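Local coordinates for protein putative surface-anchored fimbrial subunit (Corynebacterium diphtheriae, PDB 3HTL) that probably forms the shaft of a surface-anchored pilus as its repeating backbone pilin, and binds a calcium ion, at residues T217-Q222 against V234-A239. Residues are numbered along the deposited sequence; the frame is centred on the assembly and turned at random.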
loop_
_atom_site.group_PDB
_atom_site.type_symbol
_atom_site.label_atom_id
_atom_site.label_comp_id
_atom_site.label_asym_id
_atom_site.label_seq_id
_atom_site.Cartn_x
_atom_site.Cartn_y
_atom_site.Cartn_z
ATOM N N THR A 217 18.499 2.301 -15.880
ATOM C CA THR A 217 18.347 1.043 -16.605
ATOM C C THR A 217 17.763 -0.070 -15.719
ATOM O O THR A 217 17.002 -0.901 -16.193
ATOM C CB THR A 217 19.686 0.572 -17.213
ATOM O OG1 THR A 217 20.692 0.506 -16.183
ATOM C CG2 THR A 217 20.139 1.536 -18.298
ATOM N N ASP A 218 18.108 -0.059 -14.435
ATOM C CA ASP A 218 17.724 -1.129 -13.512
ATOM C C ASP A 218 16.306 -0.981 -12.921
ATOM O O ASP A 218 15.703 -1.978 -12.534
ATOM C CB ASP A 218 18.744 -1.218 -12.386
ATOM C CG ASP A 218 20.121 -1.663 -12.886
ATOM O OD1 ASP A 218 20.275 -1.786 -14.124
ATOM O OD2 ASP A 218 21.030 -1.907 -12.050
ATOM N N VAL A 219 15.788 0.242 -12.888
ATOM C CA VAL A 219 14.504 0.553 -12.249
ATOM C C VAL A 219 13.483 0.928 -13.317
ATOM O O VAL A 219 13.732 1.814 -14.133
ATOM C CB VAL A 219 14.700 1.696 -11.232
ATOM C CG1 VAL A 219 13.406 2.013 -10.460
ATOM C CG2 VAL A 219 15.806 1.322 -10.277
ATOM N N SER A 220 12.364 0.217 -13.339
ATOM C CA SER A 220 11.274 0.443 -14.290
ATOM C C SER A 220 10.161 1.142 -13.523
ATOM O O SER A 220 9.619 0.552 -12.609
ATOM C CB SER A 220 10.788 -0.895 -14.850
ATOM O OG SER A 220 9.672 -0.752 -15.732
ATOM N N VAL A 221 9.857 2.391 -13.876
ATOM C CA VAL A 221 8.800 3.176 -13.232
ATOM C C VAL A 221 7.651 3.232 -14.239
ATOM O O VAL A 221 7.825 3.733 -15.345
ATOM C CB VAL A 221 9.281 4.588 -12.880
ATOM C CG1 VAL A 221 8.167 5.389 -12.188
ATOM C CG2 VAL A 221 10.530 4.526 -11.993
ATOM N N GLN A 222 6.498 2.681 -13.872
ATOM C CA GLN A 222 5.350 2.568 -14.766
ATOM C C GLN A 222 4.102 3.062 -14.051
ATOM O O GLN A 222 4.012 2.961 -12.835
ATOM C CB GLN A 222 5.058 1.123 -15.092
ATOM C CG GLN A 222 6.001 0.387 -15.983
ATOM C CD GLN A 222 5.591 -1.081 -16.019
ATOM O OE1 GLN A 222 6.245 -1.933 -15.401
ATOM N NE2 GLN A 222 4.445 -1.372 -16.671
ATOM N N VAL A 234 7.051 0.458 -9.291
ATOM C CA VAL A 234 8.528 0.569 -9.372
ATOM C C VAL A 234 9.110 -0.837 -9.247
ATOM O O VAL A 234 8.830 -1.526 -8.278
ATOM C CB VAL A 234 9.071 1.471 -8.282
ATOM C CG1 VAL A 234 10.598 1.414 -8.249
ATOM C CG2 VAL A 234 8.546 2.904 -8.451
ATOM N N GLN A 235 9.884 -1.289 -10.249
ATOM C CA GLN A 235 10.403 -2.643 -10.272
ATOM C C GLN A 235 11.914 -2.605 -10.421
ATOM O O GLN A 235 12.444 -1.836 -11.241
ATOM C CB GLN A 235 9.905 -3.467 -11.461
ATOM C CG GLN A 235 8.477 -3.808 -11.499
ATOM C CD GLN A 235 8.222 -5.070 -12.285
ATOM O OE1 GLN A 235 8.993 -5.449 -13.197
ATOM N NE2 GLN A 235 7.156 -5.752 -11.924
ATOM N N LEU A 236 12.590 -3.422 -9.627
ATOM C CA LEU A 236 14.041 -3.526 -9.706
ATOM C C LEU A 236 14.433 -4.681 -10.615
ATOM O O LEU A 236 13.963 -5.783 -10.445
ATOM C CB LEU A 236 14.641 -3.734 -8.318
ATOM C CG LEU A 236 14.919 -2.499 -7.480
ATOM C CD1 LEU A 236 13.817 -1.540 -7.552
ATOM C CD2 LEU A 236 15.227 -2.874 -6.011
ATOM N N ALA A 237 15.341 -4.419 -11.548
ATOM C CA ALA A 237 15.885 -5.484 -12.404
ATOM C C ALA A 237 17.402 -5.284 -12.603
ATOM O O ALA A 237 18.018 -4.480 -11.902
ATOM C CB ALA A 237 15.152 -5.499 -13.731
ATOM N N GLY A 238 18.001 -6.010 -13.549
ATOM C CA GLY A 238 19.416 -5.781 -13.909
ATOM C C GLY A 238 20.369 -6.031 -12.749
ATOM O O GLY A 238 20.114 -6.903 -11.905
ATOM N N ALA A 239 21.468 -5.275 -12.694
ATOM C CA ALA A 239 22.513 -5.541 -11.693
ATOM C C ALA A 239 22.031 -5.152 -10.288
ATOM O O ALA A 239 22.394 -5.789 -9.295
ATOM C CB ALA A 239 23.805 -4.799 -12.033
HETATM O O HOH W 1 22.286 -3.079 -14.862
#
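Ser-220 and Gln-235 grip each other through both backbone groups: Ser-220 N donates to Gln-235 O at 2.9 Å. In return, Gln-235 N donates to Ser-220 O at 3.0 Å. Ala-237 N adds a shorter bond, 2.7 Å, to Asp-218 O. Flanking the hydrogen-bonded pair Ser-220/Gln-235, Val-219/Leu-236 and Val-221/Val-234 are non-hydrogen-bonded pairs whose side chains share one face, the opposite one to Ser-220 and Gln-235. On the valine and leucine face, Val-219 CG1 meets Val-234 CG1 diagonally at 3.6 Å. Each of these branches is anti to its own backbone N (chi1 -176° and 172°), which turns the two toward each other. With strand directions 163° apart, the geometry is that of an antiparallel beta hairpin, 219-226 with 229-236, in the Cna-B-like family region of this pilin; Val-234 and Leu-236 make further backbone hydrogen bonds to Val-189 of strand 188-192 and to Phe-187 just before it. Where the ladder ends, the Asp-218 carboxylate lies beside Ala-239 of helix 238-242. A water donates to Asp-218 OD1 at a short 2.5 Å and accepts from Ala-239 N at 3.2 Å, bridging the two segments. Asp-218 OD2, the other carboxylate oxygen, is hydrogen-bonded to Thr-240 OG1 and weakly to Asn-215 ND2.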